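Local coordinates for uncharacterized protein (Escherichia coli UMEA 3162-1, PDB 4X5M), which forms a homodimer that carries sugars across the membrane down their concentration gradient, probably by rocking movements that open a central cavity to each side in turn, at residues 15-18 and 19-22; 23-26 and 27-30; 65-68 and 69-73. All coordinates share one frame; numbering follows the deposited sequence.

Contacts 1 and 2 follow each other from the first membrane-spanning part of the chain to just beyond its end. Their centres are about 12 Å apart. Contact 1 is the break between helix 3-17 and helix 20-29, and contact 2 is the end of helix 20-29 and the first residue after it. Contact 3 lies on helix 60-86, which both of them touch. Its centre is about 10 Å from that of contact 1 and about 15 Å from that of contact 2. Thr16 CG2 packs on Val68 CG1 at 3.6 Å, and Ser23 CB comes to 4.1 Å from Leu72 O. Contacts 1 and 3 also share the monoolein OLB: its head takes a hydrogen bond from Asn66 and its tail packs on the Phe19 ring.

Contact 1: residues 15-18 and 19-22; sequences TTFA and FAPQ. With OLA (oleic acid), chain F; OLB ((2S)-2,3-dihydroxypropyl (9Z)-octadec-9-enoate), chain G.
Phe17 and Ala20 meet across the break between helix 3-17 and helix 20-29. The apolar contacts are few and small. Ala20 CB lies at the edge of the Phe17 ring, near its plane, 4.2 Å from Phe17 CD1. Ala18 CB rests against the Phe19 ring, 3.8 Å from Phe19 CD2. Phe19 CG is anti to its carbonyl carbon (chi1 -60°), which keeps the ring beside the backbone N and next to that methyl. Thr16 packs on helix 60-86.

No direct hydrogen bond joins the two segments. A water does the polar work instead. It bridges a pair four residues apart that a continuous helix would bond directly, donating to Thr15 O at 2.6 Å and accepting from Phe19 N at 2.8 Å. A third link, to Thr16 O, is weak. Pro21 CD sits 3.6 Å from Phe17 O. Proline has no N-H, and it cannot give this carbonyl a helical bond. Ala20 N is buried and has no partner in the model. Thr16 OG1 is hydrogen-bonded to Ala12 O one turn back.

Lipid contacts flank the break. C11 of the monoolein lies over one face of the Phe19 ring, offset toward the rim, 3.6 Å from Phe19 CE2. At Phe17, C18 of the oleic acid of chain F comes to 3.9 Å from Phe17 CZ. The second subunit also packs here: its Phe43 and Tyr40 meet the Phe19 ring edge-to-face.

Phe19 is the N-cap of helix 20-29, and its carbonyl accepts from Gln22 N. Pro21 and Gln22 are the proline-glutamine pair that gives the PQ-loop family its name. A proline-associated break in the first transmembrane helix is consistent with a flexible point for the rocking movement of this SemiSWEET.

Contact 2: residues 23-26 and 27-30; sequences SIKT and IRTR
Thr29 grips Lys25 O twice, and this is the tight part of the contact. Its OG1 donates to that oxygen at 2.7 Å, from 36° above the carbonyl plane. Its backbone N donates to the same atom at 2.8 Å, from the opposite face. The hydroxyl gets there because OG1 stands between the backbone N and the carbonyl carbon (chi1 63°). OG1 has a further, weak bond from Asn31 N. The backbone before it is regular. Ile27 N donates to Ser23 O at 2.9 Å, and Arg28 N donates to Ile24 O at 2.8 Å. Ile27 also lays its side chain back over the preceding turn, with CG1 3.2 Å from Ser23 O. On this inner side Ser23 touches Val76 and Ile27 touches Pro75, both on helix 60-86. Thr26 touches Thr32 and Ile35, and its OG1 bonds to Gln22 O.

The segments form the C-terminal turns of helix 20-29. Arg30, the first residue past the helix, takes a left-handed conformation with phi 58°. Its N still reaches Thr26 O at 2.7 Å, but that bond is bent and weak. A threonine hydroxyl bonded to the carbonyl four residues back, as in Thr26 and Thr29, is a common helix feature.

The outer side is looser and carries charge. Lys25 and Arg28 are both exposed, and their chains cross obliquely. Lys25 NZ comes to 3.8 Å from Arg28 NH2. Two like charges this near would probably repel somewhat, though, both being exposed, solvent could screen them. One closer contact steadies this side: Thr29 CG2 packs 3.4 Å above one face of the Arg28 guanidinium, offset toward its rim. Arg30 is exposed too, yet its side chain touches Ile79 of helix 60-86.

Contact 3: residues 65-68 and 69-73; sequences ANIV and TLFLA. With OLB ((2S)-2,3-dihydroxypropyl (9Z)-octadec-9-enoate), chain G; OLA (oleic acid), chain E.
Ile67 and Phe71 lie side by side and point the same way, one turn apart on helix 60-86. Ile67 CG2 comes to 4.0 Å from Phe71 CE1. Ile67 O lies at the edge of the Phe71 ring, in its plane, 3.2 Å from Phe71 CD1. One face of the ring takes the oleic acid of chain E, whose C18 is 3.6 Å above the plane and offset toward the rim.

Thr69 OG1 stands beside its own backbone N (chi1 -61°) and from there reaches back one turn to donate to Ala65 O at 2.6 Å. Thr69 N reaches the same oxygen at 3.1 Å, from its other face.

The amide of Asn66 meets the monoolein head, and its ND2 donates to O23 at 2.9 Å. The same nitrogen is bonded to Val62 O. With an alanine here, Val62 O and the lipid hydroxyl O23 would probably both be left without their donor. Asn66 of the second subunit bonds the same lipid.

Helix 60-86 lies between two others of its own chain. Ala65, Val68 and Thr69 pack on Thr16 of helix 3-17. Asn66, Thr69 and Leu70 face Trp50, Phe43 and Leu44 of helix 37-57.

Contact 1: residues 15-18 and 19-22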
loop_
_atom_site.group_PDB
_atom_site.type_symbol
_atom_site.label_atom_id
_atom_site.label_comp_id
_atom_site.label_asym_id
_atom_site.label_seq_id
_atom_site.Cartn_x
_atom_site.Cartn_y
_atom_site.Cartn_z
ATOM N N THR A 15 2.738 7.465 1.865
ATOM C CA THR A 15 2.345 6.151 1.358
ATOM C C THR A 15 0.912 6.133 0.837
ATOM O O THR A 15 0.599 5.399 -0.103
ATOM C CB THR A 15 2.490 5.053 2.432
ATOM O OG1 THR A 15 1.765 5.428 3.610
ATOM C CG2 THR A 15 3.951 4.841 2.778
ATOM N N THR A 16 0.039 6.937 1.438
ATOM C CA THR A 16 -1.366 6.941 1.040
ATOM C C THR A 16 -1.595 7.749 -0.235
ATOM O O THR A 16 -2.376 7.350 -1.098
ATOM C CB THR A 16 -2.275 7.502 2.155
ATOM O OG1 THR A 16 -1.992 6.835 3.391
ATOM C CG2 THR A 16 -3.738 7.293 1.803
ATOM N N PHE A 17 -0.904 8.878 -0.355
ATOM C CA PHE A 17 -1.134 9.791 -1.473
ATOM C C PHE A 17 -0.182 9.555 -2.642
ATOM O O PHE A 17 -0.310 10.192 -3.688
ATOM C CB PHE A 17 -1.023 11.242 -0.997
ATOM C CG PHE A 17 -2.094 11.641 -0.018
ATOM C CD1 PHE A 17 -3.334 11.021 -0.034
ATOM C CD2 PHE A 17 -1.861 12.633 0.920
ATOM C CE1 PHE A 17 -4.320 11.385 0.866
ATOM C CE2 PHE A 17 -2.843 13.001 1.822
ATOM C CZ PHE A 17 -4.075 12.376 1.796
ATOM N N ALA A 18 0.767 8.640 -2.464
ATOM C CA ALA A 18 1.717 8.303 -3.521
ATOM C C ALA A 18 1.005 7.810 -4.773
ATOM O O ALA A 18 1.248 8.306 -5.872
ATOM C CB ALA A 18 2.704 7.251 -3.040
ATOM N N PHE A 19 0.127 6.829 -4.597
ATOM C CA PHE A 19 -0.578 6.223 -5.721
ATOM C C PHE A 19 -2.067 6.542 -5.697
ATOM O O PHE A 19 -2.855 5.923 -6.412
ATOM C CB PHE A 19 -0.368 4.710 -5.724
ATOM C CG PHE A 19 1.070 4.302 -5.851
ATOM C CD1 PHE A 19 1.692 4.289 -7.088
ATOM C CD2 PHE A 19 1.801 3.934 -4.735
ATOM C CE1 PHE A 19 3.015 3.915 -7.210
ATOM C CE2 PHE A 19 3.124 3.558 -4.849
ATOM C CZ PHE A 19 3.733 3.549 -6.089
ATOM N N ALA A 20 -2.447 7.508 -4.867
ATOM C CA ALA A 20 -3.830 7.973 -4.806
ATOM C C ALA A 20 -4.369 8.489 -6.151
ATOM O O ALA A 20 -5.532 8.241 -6.467
ATOM C CB ALA A 20 -3.976 9.051 -3.734
ATOM N N PRO A 21 -3.545 9.213 -6.943
ATOM C CA PRO A 21 -4.063 9.622 -8.256
ATOM C C PRO A 21 -4.490 8.460 -9.156
ATOM O O PRO A 21 -5.336 8.657 -10.028
ATOM C CB PRO A 21 -2.879 10.370 -8.875
ATOM C CG PRO A 21 -2.164 10.936 -7.712
ATOM C CD PRO A 21 -2.269 9.892 -6.639
ATOM N N GLN A 22 -3.917 7.277 -8.950
ATOM C CA GLN A 22 -4.304 6.100 -9.724
ATOM C C GLN A 22 -5.728 5.658 -9.392
ATOM O O GLN A 22 -6.520 5.363 -10.287
ATOM C CB GLN A 22 -3.327 4.944 -9.483
ATOM C CG GLN A 22 -1.950 5.141 -10.099
ATOM C CD GLN A 22 -1.134 3.862 -10.118
ATOM O OE1 GLN A 22 -1.479 2.883 -9.455
ATOM N NE2 GLN A 22 -0.049 3.860 -10.885
HETATM C C12 OLA F . -1.134 15.810 8.403
HETATM C C13 OLA F . -0.991 14.830 7.259
HETATM C C14 OLA F . -1.974 13.697 7.451
HETATM C C15 OLA F . -1.647 12.578 6.488
HETATM C C16 OLA F . -2.441 11.351 6.875
HETATM C C17 OLA F . -3.559 11.142 5.878
HETATM C C18 OLA F . -3.107 10.152 4.827
HETATM C C1 OLB G . -1.705 0.510 4.315
HETATM C C2 OLB G . -1.539 1.131 2.946
HETATM C C3 OLB G . -1.562 0.019 1.920
HETATM C C4 OLB G . -0.387 0.149 0.970
HETATM C C5 OLB G . 0.110 -1.235 0.586
HETATM O O19 OLB G . -2.304 -0.540 4.435
HETATM O O20 OLB G . -1.154 1.140 5.442
HETATM C C21 OLB G . -0.901 0.259 6.510
HETATM C C22 OLB G . -0.026 0.954 7.525
HETATM O O23 OLB G . -0.804 1.304 8.643
HETATM C C24 OLB G . 1.080 0.022 7.954
HETATM O O25 OLB G . 2.226 0.281 7.176
HETATM C C6 OLB G . 1.330 -1.181 -0.317
HETATM C C7 OLB G . 0.960 -0.604 -1.673
HETATM C C8 OLB G . 1.131 -1.601 -2.814
HETATM C C9 OLB G . 2.515 -1.517 -3.442
HETATM C C10 OLB G . 2.825 -0.675 -4.455
HETATM C C11 OLB G . 1.793 0.246 -5.063
HETATM C C12 OLB G . 1.045 -0.458 -6.180
HETATM C C13 OLB G . -0.430 -0.191 -5.969
HETATM C C14 OLB G . -1.285 -1.278 -6.581
HETATM C C15 OLB G . -2.729 -0.963 -6.261
HETATM C C16 OLB G . -2.900 -0.955 -4.757
HETATM C C17 OLB G . -3.802 0.187 -4.346
HETATM C C18 OLB G . -3.293 0.751 -3.040
HETATM O O HOH W 1 -0.558 5.259 -2.432
#

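Contact 2: residues 23-26 and 27-30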
loop_
_atom_site.group_PDB
_atom_site.type_symbol
_atom_site.label_atom_id
_atom_site.label_comp_id
_atom_site.label_asym_id
_atom_site.label_seq_id
_atom_site.Cartn_x
_atom_site.Cartn_y
_atom_site.Cartn_z
ATOM N N SER A 23 -6.042 5.612 -8.101
ATOM C CA SER A 23 -7.377 5.237 -7.646
ATOM C C SER A 23 -8.412 6.275 -8.063
ATOM O O SER A 23 -9.510 5.929 -8.498
ATOM C CB SER A 23 -7.401 5.058 -6.127
ATOM O OG SER A 23 -6.579 3.974 -5.729
ATOM N N ILE A 24 -8.050 7.548 -7.926
ATOM C CA ILE A 24 -8.928 8.647 -8.313
ATOM C C ILE A 24 -9.252 8.579 -9.803
ATOM O O ILE A 24 -10.402 8.760 -10.207
ATOM C CB ILE A 24 -8.298 10.016 -7.983
ATOM C CG1 ILE A 24 -8.123 10.173 -6.471
ATOM C CG2 ILE A 24 -9.153 11.148 -8.536
ATOM C CD1 ILE A 24 -7.389 11.438 -6.067
ATOM N N LYS A 25 -8.232 8.306 -10.612
ATOM C CA LYS A 25 -8.408 8.153 -12.052
ATOM C C LYS A 25 -9.355 7.000 -12.370
ATOM O O LYS A 25 -10.207 7.108 -13.252
ATOM C CB LYS A 25 -7.061 7.922 -12.740
ATOM C CG LYS A 25 -7.147 7.850 -14.257
ATOM C CD LYS A 25 -5.917 7.187 -14.853
ATOM C CE LYS A 25 -5.433 7.936 -16.084
ATOM N NZ LYS A 25 -6.548 8.247 -17.024
ATOM N N THR A 26 -9.189 5.896 -11.648
ATOM C CA THR A 26 -10.034 4.720 -11.829
ATOM C C THR A 26 -11.483 5.036 -11.479
ATOM O O THR A 26 -12.404 4.654 -12.200
ATOM C CB THR A 26 -9.549 3.534 -10.969
ATOM O OG1 THR A 26 -8.224 3.163 -11.370
ATOM C CG2 THR A 26 -10.475 2.336 -11.130
ATOM N N ILE A 27 -11.675 5.742 -10.371
ATOM C CA ILE A 27 -13.005 6.153 -9.939
ATOM C C ILE A 27 -13.635 7.107 -10.952
ATOM O O ILE A 27 -14.823 7.007 -11.265
ATOM C CB ILE A 27 -12.959 6.825 -8.548
ATOM C CG1 ILE A 27 -12.521 5.813 -7.485
ATOM C CG2 ILE A 27 -14.312 7.417 -8.184
ATOM C CD1 ILE A 27 -12.379 6.402 -6.098
ATOM N N ARG A 28 -12.823 8.018 -11.478
ATOM C CA ARG A 28 -13.300 9.019 -12.425
ATOM C C ARG A 28 -13.640 8.416 -13.788
ATOM O O ARG A 28 -14.683 8.724 -14.367
ATOM C CB ARG A 28 -12.256 10.129 -12.589
ATOM C CG ARG A 28 -12.690 11.266 -13.500
ATOM C CD ARG A 28 -11.592 12.310 -13.639
ATOM N NE ARG A 28 -10.348 11.725 -14.130
ATOM C CZ ARG A 28 -10.080 11.504 -15.413
ATOM N NH1 ARG A 28 -10.972 11.819 -16.342
ATOM N NH2 ARG A 28 -8.922 10.967 -15.768
ATOM N N THR A 29 -12.765 7.553 -14.295
ATOM C CA THR A 29 -12.931 6.997 -15.636
ATOM C C THR A 29 -13.712 5.687 -15.651
ATOM O O THR A 29 -14.149 5.236 -16.713
ATOM C CB THR A 29 -11.567 6.752 -16.315
ATOM O OG1 THR A 29 -10.825 5.779 -15.568
ATOM C CG2 THR A 29 -10.770 8.043 -16.394
ATOM N N ARG A 30 -13.875 5.079 -14.477
ATOM C CA ARG A 30 -14.556 3.789 -14.340
ATOM C C ARG A 30 -13.886 2.696 -15.174
ATOM O O ARG A 30 -14.519 1.707 -15.542
ATOM C CB ARG A 30 -16.034 3.910 -14.722
ATOM C CG ARG A 30 -16.857 4.782 -13.786
ATOM C CD ARG A 30 -18.316 4.815 -14.211
ATOM N NE ARG A 30 -19.162 5.463 -13.213
ATOM C CZ ARG A 30 -19.487 6.752 -13.230
ATOM N NH1 ARG A 30 -19.039 7.539 -14.199
ATOM N NH2 ARG A 30 -20.263 7.253 -12.279
#

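Contact 3: residues 65-68 and 69-73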
loop_
_atom_site.group_PDB
_atom_site.type_symbol
_atom_site.label_atom_id
_atom_site.label_comp_id
_atom_site.label_asym_id
_atom_site.label_seq_id
_atom_site.Cartn_x
_atom_site.Cartn_y
_atom_site.Cartn_z
ATOM N N ALA A 65 -4.381 6.359 7.987
ATOM C CA ALA A 65 -3.764 5.868 6.761
ATOM C C ALA A 65 -4.664 4.847 6.075
ATOM O O ALA A 65 -4.883 4.907 4.865
ATOM C CB ALA A 65 -2.402 5.260 7.057
ATOM N N ASN A 66 -5.194 3.919 6.864
ATOM C CA ASN A 66 -6.004 2.832 6.330
ATOM C C ASN A 66 -7.467 3.211 6.122
ATOM O O ASN A 66 -8.151 2.614 5.294
ATOM C CB ASN A 66 -5.908 1.615 7.247
ATOM C CG ASN A 66 -4.557 0.933 7.161
ATOM O OD1 ASN A 66 -4.332 0.089 6.294
ATOM N ND2 ASN A 66 -3.651 1.295 8.061
ATOM N N ILE A 67 -7.949 4.198 6.871
ATOM C CA ILE A 67 -9.309 4.684 6.668
ATOM C C ILE A 67 -9.398 5.397 5.323
ATOM O O ILE A 67 -10.333 5.171 4.553
ATOM C CB ILE A 67 -9.762 5.630 7.799
ATOM C CG1 ILE A 67 -9.976 4.842 9.093
ATOM C CG2 ILE A 67 -11.050 6.343 7.415
ATOM C CD1 ILE A 67 -10.305 5.707 10.293
ATOM N N VAL A 68 -8.414 6.246 5.037
ATOM C CA VAL A 68 -8.343 6.921 3.744
ATOM C C VAL A 68 -8.146 5.901 2.625
ATOM O O VAL A 68 -8.766 6.003 1.563
ATOM C CB VAL A 68 -7.201 7.963 3.702
ATOM C CG1 VAL A 68 -7.072 8.555 2.309
ATOM C CG2 VAL A 68 -7.448 9.061 4.719
ATOM N N THR A 69 -7.291 4.914 2.877
ATOM C CA THR A 69 -7.076 3.818 1.936
ATOM C C THR A 69 -8.390 3.100 1.643
ATOM O O THR A 69 -8.683 2.762 0.495
ATOM C CB THR A 69 -6.047 2.800 2.473
ATOM O OG1 THR A 69 -4.784 3.448 2.661
ATOM C CG2 THR A 69 -5.872 1.647 1.500
ATOM N N LEU A 70 -9.183 2.885 2.688
ATOM C CA LEU A 70 -10.481 2.234 2.548
ATOM C C LEU A 70 -11.415 3.038 1.645
ATOM O O LEU A 70 -12.110 2.476 0.801
ATOM C CB LEU A 70 -11.127 2.029 3.922
ATOM C CG LEU A 70 -12.525 1.405 3.932
ATOM C CD1 LEU A 70 -12.493 -0.005 3.358
ATOM C CD2 LEU A 70 -13.103 1.404 5.340
ATOM N N PHE A 71 -11.417 4.356 1.822
ATOM C CA PHE A 71 -12.269 5.238 1.027
ATOM C C PHE A 71 -11.801 5.343 -0.422
ATOM O O PHE A 71 -12.529 5.840 -1.283
ATOM C CB PHE A 71 -12.328 6.633 1.655
ATOM C CG PHE A 71 -13.415 6.792 2.680
ATOM C CD1 PHE A 71 -13.235 6.340 3.977
ATOM C CD2 PHE A 71 -14.615 7.399 2.348
ATOM C CE1 PHE A 71 -14.234 6.486 4.922
ATOM C CE2 PHE A 71 -15.617 7.548 3.286
ATOM C CZ PHE A 71 -15.428 7.093 4.575
ATOM N N LEU A 72 -10.584 4.882 -0.687
ATOM C CA LEU A 72 -10.043 4.883 -2.041
ATOM C C LEU A 72 -10.161 3.508 -2.688
ATOM O O LEU A 72 -10.464 3.395 -3.875
ATOM C CB LEU A 72 -8.580 5.336 -2.036
ATOM C CG LEU A 72 -8.333 6.836 -1.864
ATOM C CD1 LEU A 72 -6.843 7.135 -1.796
ATOM C CD2 LEU A 72 -8.987 7.608 -3.001
ATOM N N ALA A 73 -9.933 2.465 -1.897
ATOM C CA ALA A 73 -9.906 1.098 -2.410
ATOM C C ALA A 73 -11.302 0.511 -2.604
ATOM O O ALA A 73 -11.559 -0.172 -3.594
ATOM C CB ALA A 73 -9.090 0.208 -1.481
HETATM C C1 OLB G . -1.705 0.510 4.315
HETATM C C2 OLB G . -1.539 1.131 2.946
HETATM C C3 OLB G . -1.562 0.019 1.920
HETATM C C4 OLB G . -0.387 0.149 0.970
HETATM C C5 OLB G . 0.110 -1.235 0.586
HETATM O O19 OLB G . -2.304 -0.540 4.435
HETATM O O20 OLB G . -1.154 1.140 5.442
HETATM C C21 OLB G . -0.901 0.259 6.510
HETATM C C22 OLB G . -0.026 0.954 7.525
HETATM O O23 OLB G . -0.804 1.304 8.643
HETATM C C24 OLB G . 1.080 0.022 7.954
HETATM O O25 OLB G . 2.226 0.281 7.176
HETATM C C6 OLB G . 1.330 -1.181 -0.317
HETATM C C7 OLB G . 0.960 -0.604 -1.673
HETATM C C8 OLB G . 1.131 -1.601 -2.814
HETATM C C9 OLB G . 2.515 -1.517 -3.442
HETATM C C10 OLB G . 2.825 -0.675 -4.455
HETATM C C11 OLB G . 1.793 0.246 -5.063
HETATM C C12 OLB G . 1.045 -0.458 -6.180
HETATM C C13 OLB G . -0.430 -0.191 -5.969
HETATM C C14 OLB G . -1.285 -1.278 -6.581
HETATM C C15 OLB G . -2.729 -0.963 -6.261
HETATM C C16 OLB G . -2.900 -0.955 -4.757
HETATM C C17 OLB G . -3.802 0.187 -4.346
HETATM C C18 OLB G . -3.293 0.751 -3.040
HETATM C C1 OLA E . -10.987 5.713 17.864
HETATM O O1 OLA E . -11.874 5.208 18.601
HETATM O O2 OLA E . -9.793 5.764 18.259
HETATM C C2 OLA E . -11.357 6.254 16.500
HETATM C C3 OLA E . -11.474 5.103 15.525
HETATM C C4 OLA E . -12.753 5.224 14.724
HETATM C C5 OLA E . -13.118 3.853 14.197
HETATM C C6 OLA E . -13.903 3.974 12.909
HETATM C C7 OLA E . -14.024 2.605 12.274
HETATM C C8 OLA E . -14.791 2.709 10.974
HETATM C C9 OLA E . -13.818 2.915 9.835
HETATM C C10 OLA E . -14.264 3.221 8.598
HETATM C C11 OLA E . -15.745 3.368 8.326
HETATM C C12 OLA E . -15.945 3.789 6.887
HETATM C C13 OLA E . -17.410 4.060 6.625
HETATM C C14 OLA E . -17.818 3.426 5.311
HETATM C C15 OLA E . -16.869 3.848 4.209
HETATM C C16 OLA E . -17.045 2.929 3.021
HETATM C C17 OLA E . -15.985 3.226 1.984
HETATM C C18 OLA E . -16.378 4.455 1.193
#